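PDB 4GCN: stress-induced-phosphoprotein 1 from Caenorhabditis elegans, which binds Hsp90 and inhibits its ATPase activity, forms a complex with Hsp70 and Hsp90, and promotes longevity and thermotolerance. Local coordinates for residues A[40-45]-A[79-84]; A[46-51]-A[62-67]; A[91-96]-A[103-108]. All blocks are in the same frame, centred on the assembly; numbering follows the deposited sequence.

Contact 1 of 3, residues A[40-45]-A[79-84]; sequences SNITFY and YKLIAK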
loop_
_atom_site.group_PDB
_atom_site.type_symbol
_atom_site.label_atom_id
_atom_site.label_comp_id
_atom_site.label_asym_id
_atom_site.label_seq_id
_atom_site.Cartn_x
_atom_site.Cartn_y
_atom_site.Cartn_z
ATOM N N SER A 40 -8.200 -1.942 11.270
ATOM C CA SER A 40 -8.491 -0.550 11.003
ATOM C C SER A 40 -7.250 0.280 10.715
ATOM O O SER A 40 -7.354 1.485 10.502
ATOM C CB SER A 40 -9.206 0.054 12.220
ATOM O OG SER A 40 -8.312 0.338 13.306
ATOM N N ASN A 41 -6.080 -0.340 10.733
ATOM C CA ASN A 41 -4.801 0.398 10.553
ATOM C C ASN A 41 -4.259 0.273 9.116
ATOM O O ASN A 41 -3.762 -0.785 8.655
ATOM C CB ASN A 41 -3.794 -0.056 11.586
ATOM C CG ASN A 41 -2.510 0.769 11.585
ATOM O OD1 ASN A 41 -2.196 1.435 10.626
ATOM N ND2 ASN A 41 -1.758 0.719 12.705
ATOM N N ILE A 42 -4.360 1.377 8.392
ATOM C CA ILE A 42 -3.906 1.449 6.990
ATOM C C ILE A 42 -2.468 0.956 6.774
ATOM O O ILE A 42 -2.183 0.341 5.755
ATOM C CB ILE A 42 -4.039 2.898 6.429
ATOM C CG1 ILE A 42 -3.904 2.919 4.881
ATOM C CG2 ILE A 42 -2.953 3.861 7.002
ATOM C CD1 ILE A 42 -4.251 4.286 4.251
ATOM N N THR A 43 -1.578 1.234 7.709
ATOM C CA THR A 43 -0.160 0.899 7.562
ATOM C C THR A 43 0.015 -0.592 7.202
ATOM O O THR A 43 0.871 -0.933 6.403
ATOM C CB THR A 43 0.597 1.135 8.870
ATOM O OG1 THR A 43 0.441 2.495 9.256
ATOM C CG2 THR A 43 2.083 0.832 8.726
ATOM N N PHE A 44 -0.836 -1.451 7.742
ATOM C CA PHE A 44 -0.629 -2.915 7.529
ATOM C C PHE A 44 -0.923 -3.297 6.089
ATOM O O PHE A 44 -0.288 -4.222 5.526
ATOM C CB PHE A 44 -1.465 -3.762 8.484
ATOM C CG PHE A 44 -1.350 -3.394 9.936
ATOM C CD1 PHE A 44 -0.196 -2.780 10.465
ATOM C CD2 PHE A 44 -2.413 -3.653 10.799
ATOM C CE1 PHE A 44 -0.136 -2.425 11.801
ATOM C CE2 PHE A 44 -2.352 -3.319 12.114
ATOM C CZ PHE A 44 -1.233 -2.675 12.624
ATOM N N TYR A 45 -1.942 -2.646 5.527
ATOM C CA TYR A 45 -2.368 -2.874 4.134
ATOM C C TYR A 45 -1.362 -2.343 3.137
ATOM O O TYR A 45 -0.954 -3.089 2.189
ATOM C CB TYR A 45 -3.763 -2.324 3.896
ATOM C CG TYR A 45 -4.782 -2.902 4.808
ATOM C CD1 TYR A 45 -5.430 -4.100 4.507
ATOM C CD2 TYR A 45 -5.153 -2.259 5.955
ATOM C CE1 TYR A 45 -6.415 -4.621 5.328
ATOM C CE2 TYR A 45 -6.133 -2.782 6.771
ATOM C CZ TYR A 45 -6.755 -3.976 6.454
ATOM O OH TYR A 45 -7.705 -4.498 7.270
ATOM N N TYR A 79 -4.583 11.335 4.929
ATOM C CA TYR A 79 -4.839 11.281 3.485
ATOM C C TYR A 79 -3.548 11.075 2.665
ATOM O O TYR A 79 -3.618 10.561 1.550
ATOM C CB TYR A 79 -5.600 12.547 3.036
ATOM C CG TYR A 79 -4.746 13.795 3.043
ATOM C CD1 TYR A 79 -4.073 14.196 1.922
ATOM C CD2 TYR A 79 -4.603 14.578 4.210
ATOM C CE1 TYR A 79 -3.279 15.346 1.934
ATOM C CE2 TYR A 79 -3.805 15.734 4.235
ATOM C CZ TYR A 79 -3.160 16.128 3.079
ATOM O OH TYR A 79 -2.346 17.244 3.076
ATOM N N LYS A 80 -2.395 11.488 3.199
ATOM C CA LYS A 80 -1.099 11.273 2.518
ATOM C C LYS A 80 -0.755 9.795 2.343
ATOM O O LYS A 80 -0.136 9.403 1.373
ATOM C CB LYS A 80 0.039 12.098 3.146
ATOM C CG LYS A 80 -0.264 13.599 3.096
ATOM C CD LYS A 80 0.674 14.581 3.803
ATOM C CE LYS A 80 0.778 14.448 5.347
ATOM N NZ LYS A 80 -0.524 14.430 6.127
ATOM N N LEU A 81 -1.182 8.970 3.290
ATOM C CA LEU A 81 -0.951 7.506 3.272
ATOM C C LEU A 81 -1.940 6.841 2.335
ATOM O O LEU A 81 -1.671 5.804 1.736
ATOM C CB LEU A 81 -1.116 6.950 4.710
ATOM C CG LEU A 81 -0.259 7.633 5.759
ATOM C CD1 LEU A 81 -0.598 6.969 7.090
ATOM C CD2 LEU A 81 1.227 7.525 5.363
ATOM N N ILE A 82 -3.128 7.428 2.189
ATOM C CA ILE A 82 -4.041 7.007 1.130
ATOM C C ILE A 82 -3.463 7.355 -0.277
ATOM O O ILE A 82 -3.493 6.509 -1.180
ATOM C CB ILE A 82 -5.460 7.634 1.315
ATOM C CG1 ILE A 82 -6.067 7.190 2.652
ATOM C CG2 ILE A 82 -6.311 7.310 0.100
ATOM C CD1 ILE A 82 -7.415 7.931 3.006
ATOM N N ALA A 83 -2.867 8.542 -0.456
ATOM C CA ALA A 83 -2.175 8.890 -1.705
ATOM C C ALA A 83 -1.068 7.896 -2.044
ATOM O O ALA A 83 -0.916 7.518 -3.223
ATOM C CB ALA A 83 -1.587 10.296 -1.623
ATOM N N LYS A 84 -0.265 7.523 -1.044
ATOM C CA LYS A 84 0.803 6.517 -1.235
ATOM C C LYS A 84 0.240 5.198 -1.740
ATOM O O LYS A 84 0.841 4.634 -2.642
ATOM C CB LYS A 84 1.563 6.264 0.021
ATOM C CG LYS A 84 2.709 5.255 -0.149
ATOM C CD LYS A 84 3.661 5.274 1.061
ATOM C CE LYS A 84 2.996 4.718 2.343
ATOM N NZ LYS A 84 3.864 4.902 3.554
#

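Contact 2 of 3, residues A[46-51]-A[62-67]; sequences NNKAAV and VQFCEK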
loop_
_atom_site.group_PDB
_atom_site.type_symbol
_atom_site.label_atom_id
_atom_site.label_comp_id
_atom_site.label_asym_id
_atom_site.label_seq_id
_atom_site.Cartn_x
_atom_site.Cartn_y
_atom_site.Cartn_z
ATOM N N ASN A 46 -0.773 -1.197 3.456
ATOM C CA ASN A 46 0.272 -0.662 2.641
ATOM C C ASN A 46 1.516 -1.539 2.762
ATOM O O ASN A 46 2.181 -1.742 1.752
ATOM C CB ASN A 46 0.656 0.795 2.969
ATOM C CG ASN A 46 -0.357 1.842 2.463
ATOM O OD1 ASN A 46 -1.070 1.605 1.502
ATOM N ND2 ASN A 46 -0.391 3.036 3.121
ATOM N N ASN A 47 1.852 -2.032 3.973
ATOM C CA ASN A 47 3.086 -2.836 4.099
ATOM C C ASN A 47 2.908 -4.161 3.368
ATOM O O ASN A 47 3.790 -4.602 2.693
ATOM C CB ASN A 47 3.431 -3.078 5.568
ATOM C CG ASN A 47 4.004 -1.855 6.269
ATOM O OD1 ASN A 47 4.498 -1.984 7.364
ATOM N ND2 ASN A 47 3.951 -0.705 5.662
ATOM N N LYS A 48 1.725 -4.768 3.399
ATOM C CA LYS A 48 1.494 -5.984 2.645
ATOM C C LYS A 48 1.592 -5.763 1.119
ATOM O O LYS A 48 2.172 -6.574 0.415
ATOM C CB LYS A 48 0.120 -6.549 2.901
ATOM C CG LYS A 48 0.088 -7.451 4.104
ATOM C CD LYS A 48 -1.084 -8.375 4.098
ATOM C CE LYS A 48 -1.133 -9.442 3.020
ATOM N NZ LYS A 48 -0.632 -10.816 3.331
ATOM N N ALA A 49 1.092 -4.627 0.657
ATOM C CA ALA A 49 1.217 -4.209 -0.749
ATOM C C ALA A 49 2.653 -4.103 -1.198
ATOM O O ALA A 49 3.011 -4.553 -2.272
ATOM C CB ALA A 49 0.414 -2.908 -0.991
ATOM N N ALA A 50 3.488 -3.521 -0.346
ATOM C CA ALA A 50 4.887 -3.375 -0.611
ATOM C C ALA A 50 5.579 -4.726 -0.738
ATOM O O ALA A 50 6.423 -4.923 -1.619
ATOM C CB ALA A 50 5.521 -2.555 0.482
ATOM N N VAL A 51 5.242 -5.666 0.121
ATOM C CA VAL A 51 5.779 -7.019 0.003
ATOM C C VAL A 51 5.358 -7.634 -1.324
ATOM O O VAL A 51 6.204 -8.161 -2.043
ATOM C CB VAL A 51 5.347 -7.935 1.147
ATOM C CG1 VAL A 51 5.982 -9.313 0.969
ATOM C CG2 VAL A 51 5.741 -7.307 2.481
ATOM N N VAL A 62 -2.056 -4.480 -5.929
ATOM C CA VAL A 62 -3.189 -3.624 -6.241
ATOM C C VAL A 62 -4.338 -3.885 -5.292
ATOM O O VAL A 62 -4.944 -2.938 -4.811
ATOM C CB VAL A 62 -3.700 -3.749 -7.716
ATOM C CG1 VAL A 62 -5.079 -3.042 -7.930
ATOM C CG2 VAL A 62 -2.669 -3.250 -8.689
ATOM N N GLN A 63 -4.631 -5.153 -5.034
ATOM C CA GLN A 63 -5.747 -5.543 -4.158
ATOM C C GLN A 63 -5.554 -4.980 -2.765
ATOM O O GLN A 63 -6.461 -4.424 -2.192
ATOM C CB GLN A 63 -5.939 -7.084 -4.136
ATOM C CG GLN A 63 -6.474 -7.590 -5.465
ATOM C CD GLN A 63 -6.140 -9.046 -5.790
ATOM O OE1 GLN A 63 -6.069 -9.871 -4.886
ATOM N NE2 GLN A 63 -5.984 -9.369 -7.101
ATOM N N PHE A 64 -4.345 -5.003 -2.281
ATOM C CA PHE A 64 -4.099 -4.434 -0.969
ATOM C C PHE A 64 -4.056 -2.910 -0.938
ATOM O O PHE A 64 -4.337 -2.305 0.095
ATOM C CB PHE A 64 -2.912 -5.133 -0.289
ATOM C CG PHE A 64 -3.353 -6.397 0.398
ATOM C CD1 PHE A 64 -3.674 -7.526 -0.337
ATOM C CD2 PHE A 64 -3.609 -6.402 1.766
ATOM C CE1 PHE A 64 -4.173 -8.684 0.291
ATOM C CE2 PHE A 64 -4.095 -7.550 2.389
ATOM C CZ PHE A 64 -4.393 -8.683 1.658
ATOM N N CYS A 65 -3.695 -2.287 -2.069
ATOM C CA CYS A 65 -3.798 -0.844 -2.194
ATOM C C CYS A 65 -5.249 -0.433 -2.122
ATOM O O CYS A 65 -5.593 0.570 -1.519
ATOM C CB CYS A 65 -3.198 -0.399 -3.533
ATOM S SG CYS A 65 -1.410 -0.585 -3.609
ATOM N N GLU A 66 -6.081 -1.205 -2.743
ATOM C CA GLU A 66 -7.516 -0.924 -2.758
ATOM C C GLU A 66 -8.096 -1.027 -1.323
ATOM O O GLU A 66 -8.934 -0.195 -0.869
ATOM C CB GLU A 66 -8.225 -1.922 -3.680
ATOM C CG GLU A 66 -7.968 -1.724 -5.187
ATOM C CD GLU A 66 -8.372 -2.963 -6.065
ATOM O OE1 GLU A 66 -8.788 -4.016 -5.553
ATOM O OE2 GLU A 66 -8.293 -2.891 -7.297
ATOM N N LYS A 67 -7.704 -2.083 -0.630
ATOM C CA LYS A 67 -7.987 -2.216 0.811
ATOM C C LYS A 67 -7.472 -0.991 1.642
ATOM O O LYS A 67 -8.234 -0.419 2.389
ATOM C CB LYS A 67 -7.454 -3.546 1.388
ATOM C CG LYS A 67 -8.270 -4.788 1.066
ATOM C CD LYS A 67 -7.491 -6.031 1.555
ATOM C CE LYS A 67 -8.124 -7.360 1.221
ATOM N NZ LYS A 67 -9.614 -7.317 1.247
#

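Contact 3 of 3, residues A[91-96]-A[103-108]; sequences NAFQKQ and VQWFHR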
loop_
_atom_site.group_PDB
_atom_site.type_symbol
_atom_site.label_atom_id
_atom_site.label_comp_id
_atom_site.label_asym_id
_atom_site.label_seq_id
_atom_site.Cartn_x
_atom_site.Cartn_y
_atom_site.Cartn_z
ATOM N N ASN A 91 1.938 2.163 -9.937
ATOM C CA ASN A 91 3.126 1.450 -10.265
ATOM C C ASN A 91 2.952 -0.071 -10.529
ATOM O O ASN A 91 3.547 -0.631 -11.467
ATOM C CB ASN A 91 4.149 1.722 -9.178
ATOM C CG ASN A 91 4.757 3.103 -9.303
ATOM O OD1 ASN A 91 4.488 3.974 -8.480
ATOM N ND2 ASN A 91 5.605 3.297 -10.278
ATOM N N ALA A 92 2.146 -0.734 -9.704
ATOM C CA ALA A 92 1.821 -2.135 -9.892
ATOM C C ALA A 92 1.117 -2.380 -11.231
ATOM O O ALA A 92 1.363 -3.392 -11.859
ATOM C CB ALA A 92 0.993 -2.725 -8.716
ATOM N N PHE A 93 0.233 -1.466 -11.643
ATOM C CA PHE A 93 -0.380 -1.490 -12.950
ATOM C C PHE A 93 0.582 -1.256 -14.100
ATOM O O PHE A 93 0.577 -2.008 -15.083
ATOM C CB PHE A 93 -1.577 -0.599 -13.044
ATOM C CG PHE A 93 -2.862 -1.266 -12.641
ATOM C CD1 PHE A 93 -3.334 -2.397 -13.339
ATOM C CD2 PHE A 93 -3.599 -0.785 -11.588
ATOM C CE1 PHE A 93 -4.553 -2.943 -13.048
ATOM C CE2 PHE A 93 -4.832 -1.384 -11.241
ATOM C CZ PHE A 93 -5.287 -2.456 -11.960
ATOM N N GLN A 94 1.500 -0.340 -13.950
ATOM C CA GLN A 94 2.567 -0.235 -14.939
ATOM C C GLN A 94 3.350 -1.539 -15.126
ATOM O O GLN A 94 3.731 -1.904 -16.240
ATOM C CB GLN A 94 3.596 0.825 -14.588
ATOM C CG GLN A 94 3.206 2.244 -14.783
ATOM C CD GLN A 94 4.364 3.156 -14.470
ATOM O OE1 GLN A 94 4.603 3.396 -13.311
ATOM N NE2 GLN A 94 5.092 3.650 -15.517
ATOM N N LYS A 95 3.618 -2.213 -14.036
ATOM C CA LYS A 95 4.365 -3.441 -14.102
ATOM C C LYS A 95 3.574 -4.579 -14.767
ATOM O O LYS A 95 4.145 -5.554 -15.172
ATOM C CB LYS A 95 4.787 -3.866 -12.728
ATOM C CG LYS A 95 5.722 -2.919 -12.034
ATOM C CD LYS A 95 7.129 -3.132 -12.570
ATOM C CE LYS A 95 8.109 -2.209 -11.882
ATOM N NZ LYS A 95 9.511 -2.736 -12.059
ATOM N N GLN A 96 2.260 -4.442 -14.820
ATOM C CA GLN A 96 1.379 -5.318 -15.553
ATOM C C GLN A 96 1.147 -4.857 -16.991
ATOM O O GLN A 96 0.263 -5.399 -17.649
ATOM C CB GLN A 96 0.021 -5.400 -14.805
ATOM C CG GLN A 96 0.149 -6.067 -13.455
ATOM C CD GLN A 96 -1.171 -6.266 -12.730
ATOM O OE1 GLN A 96 -1.906 -7.249 -12.984
ATOM N NE2 GLN A 96 -1.469 -5.343 -11.801
ATOM N N VAL A 103 -2.507 5.012 -15.123
ATOM C CA VAL A 103 -2.807 6.447 -15.166
ATOM C C VAL A 103 -4.112 6.783 -14.374
ATOM O O VAL A 103 -4.167 7.816 -13.681
ATOM C CB VAL A 103 -2.871 6.886 -16.649
ATOM C CG1 VAL A 103 -3.509 8.241 -16.837
ATOM C CG2 VAL A 103 -1.426 6.834 -17.224
ATOM N N GLN A 104 -5.097 5.926 -14.405
ATOM C CA GLN A 104 -6.308 6.164 -13.554
ATOM C C GLN A 104 -5.874 6.314 -12.081
ATOM O O GLN A 104 -6.346 7.242 -11.404
ATOM C CB GLN A 104 -7.351 5.046 -13.629
ATOM C CG GLN A 104 -8.339 5.157 -14.795
ATOM C CD GLN A 104 -9.180 3.894 -14.956
ATOM O OE1 GLN A 104 -9.617 3.303 -13.962
ATOM N NE2 GLN A 104 -9.439 3.493 -16.217
ATOM N N TRP A 105 -4.964 5.441 -11.628
ATOM C CA TRP A 105 -4.582 5.403 -10.235
ATOM C C TRP A 105 -3.667 6.603 -9.891
ATOM O O TRP A 105 -3.790 7.202 -8.843
ATOM C CB TRP A 105 -3.897 4.076 -9.876
ATOM C CG TRP A 105 -4.872 3.022 -9.494
ATOM C CD1 TRP A 105 -5.429 2.034 -10.278
ATOM C CD2 TRP A 105 -5.447 2.846 -8.188
ATOM N NE1 TRP A 105 -6.358 1.289 -9.567
ATOM C CE2 TRP A 105 -6.402 1.734 -8.290
ATOM C CE3 TRP A 105 -5.336 3.526 -7.000
ATOM C CZ2 TRP A 105 -7.103 1.269 -7.182
ATOM C CZ3 TRP A 105 -5.987 3.018 -5.870
ATOM C CH2 TRP A 105 -6.873 1.941 -5.959
ATOM N N PHE A 106 -2.749 6.928 -10.781
ATOM C CA PHE A 106 -1.838 8.042 -10.584
ATOM C C PHE A 106 -2.610 9.370 -10.466
ATOM O O PHE A 106 -2.276 10.218 -9.682
ATOM C CB PHE A 106 -0.876 8.085 -11.747
ATOM C CG PHE A 106 0.213 7.012 -11.706
ATOM C CD1 PHE A 106 0.782 6.587 -10.531
ATOM C CD2 PHE A 106 0.711 6.485 -12.881
ATOM C CE1 PHE A 106 1.859 5.643 -10.518
ATOM C CE2 PHE A 106 1.760 5.513 -12.867
ATOM C CZ PHE A 106 2.324 5.115 -11.680
ATOM N N HIS A 107 -3.590 9.580 -11.320
ATOM C CA HIS A 107 -4.449 10.729 -11.208
ATOM C C HIS A 107 -5.233 10.806 -9.910
ATOM O O HIS A 107 -5.276 11.901 -9.319
ATOM C CB HIS A 107 -5.378 10.830 -12.388
ATOM C CG HIS A 107 -4.749 11.511 -13.562
ATOM N ND1 HIS A 107 -4.286 12.794 -13.497
ATOM C CD2 HIS A 107 -4.523 11.072 -14.851
ATOM C CE1 HIS A 107 -3.828 13.169 -14.739
ATOM N NE2 HIS A 107 -3.942 12.114 -15.548
ATOM N N ARG A 108 -5.830 9.682 -9.449
ATOM C CA ARG A 108 -6.325 9.565 -8.059
ATOM C C ARG A 108 -5.329 9.965 -6.996
ATOM O O ARG A 108 -5.617 10.841 -6.145
ATOM C CB ARG A 108 -6.911 8.206 -7.824
ATOM C CG ARG A 108 -8.254 8.077 -8.556
ATOM C CD ARG A 108 -8.825 6.695 -8.559
ATOM N NE ARG A 108 -9.391 6.413 -7.224
ATOM C CZ ARG A 108 -9.464 5.197 -6.675
ATOM N NH1 ARG A 108 -9.080 4.140 -7.358
ATOM N NH2 ARG A 108 -9.974 5.015 -5.448
#

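Contact 1 of 3, residues A[40-45]-A[79-84]
The backbones of 40-45 and 79-84 come nearest at Ile42 and Leu81, whose CA atoms lie 7.7 Å apart, and no hydrogen bond joins the two segments. Both close approaches involve Ile42, which reaches across with both branches of its side chain. Its CG2 meets Leu81 CD1 at 3.9 Å, and its CD1 rests against Ile82 CG1 at 3.8 Å. The long branch gets there because CG1 is anti to the backbone N (chi1 -166°) and CD1 continues the extended chain; it crosses Ile82 at about a right angle. Ala68 of helix 58-74 also packs on Ile42, so this side chain is shared among three helices. Just before it, Asn41 N-caps helix 42-54: its OD1 accepts from Thr43 N at 3.0 Å, with the donor tilted 32° from the carbonyl plane. Its CB lies over one face of the Phe44 ring, toward the rim, while that ring also packs on helices 3-20 and 24-37. The contact joins the start of helix 42-54 to that of helix 79-95, which leads into the predicted third repeat: helix A against the next helix A', as in TPR superhelices, within this protein's N-terminal TPR domain.

Contact 2 of 3, residues A[46-51]-A[62-67]
Ala49 and Phe64 mark the closest backbone approach between 46-51 and 62-67, with CA atoms 5.3 Å apart; the two helical segments run antiparallel at 168°, their axes 8.1 Å apart. The apolar contacts centre on the small Ala49, whose CB meets Phe64 CB at 4.1 Å and Cys65 SG at 3.9 Å. Cys65 in turn packs against Ala89 of helix 79-95. The second kind of interaction is CH-pi. Lys48 lays its aliphatic chain across the Phe64 ring, CD reaching CE2 at 3.6 Å, and CE sits over one face, 3.9 Å from the ring centroid and 26° off the normal. The bend at chi3 (67°) sets CE over the face, and a further bend at chi4 carries NZ off the ring toward Asp32. The opposite face carries Lys67 CD from the same helix as Phe64, so methylenes of two lysines sandwich the phenyl group. The polar end of Lys48 finds its partners on helix 24-37: NZ forms a salt bridge with Asp32 and a hydrogen bond with His28 ND1. The lysine is therefore amphipathic in use, its methylenes helping to hold the hairpin of helices 42-54 and 58-74 together while its ammonium group ties that hairpin to the preceding helix.

Contact 3 of 3, residues A[91-96]-A[103-108]
Asn91 and Phe106 open the contact between 91-96 and 103-108, which belong to two antiparallel helices, 79-95 and 99-112, the helical hairpin of the predicted third TPR repeat. The segment axes are 9.2 Å apart at an angle of 166°, and large side chains fill the distance between them. At Asn91 it is the backbone as well as the side chain that receives the aromatic residue: Phe106 CZ comes to 3.4 Å from Asn91 N. The Asn91 amide stands at the edge of the same ring, with its plane turned 75° from that of the phenyl group. Ala92 faces another neighbour, packing on Val62 of helix 58-74. Phe93 then meets Trp105, its CE2 lying 3.5 Å from NE1 and 3.6 Å from CD1. The phenyl and the five-membered ring are inclined by only 26°, but they are slid so far apart, with centroids 5.4 Å from each other, that they barely overlap; the indole NE1 lies at the edge of the Phe93 ring, near its plane. Arg108 NH1, from the same helix as Trp105, lies over one face of the indole, toward the rim. Leu101 and Ala102 also pack on Phe93, closing the hairpin near its turn. Gln94 follows, one turn on from Asn91. With CG anti to the carbonyl carbon, its chain extends toward the second helix, and its amide meets the edge of Phe106 with the two planes not far from perpendicular. Lys121 of helix 116-126 donates a hydrogen bond to Gln94 OE1, and Phe106 itself packs on Val122 and Leu125 of that helix. Near the plane of the Phe106 ring, at its edge, Gln94 OE1 lies 3.3 Å from CZ.

How the contacts relate
Contacts 2 and 3 each lie inside a helical hairpin, whereas contact 1 joins the first helices of those two hairpins. In related TPR domains such first helices line the concave groove that takes chaperone C-terminal peptides; no peptide is present here. Contact 2 is nested inside the loop that contact 1 closes. Their centres are 9 Å apart, and they touch where Leu81 O takes a weak hydrogen bond from Asn46 ND2 and Tyr45 packs on Lys67. Contact 3 follows both in the chain, its centre 13 Å from that of contact 2; Glu66 CG lies 3.7 Å from Trp105 CZ2. Contacts 1 and 3 share helix 79-95 without touching, their centres about 17 Å apart.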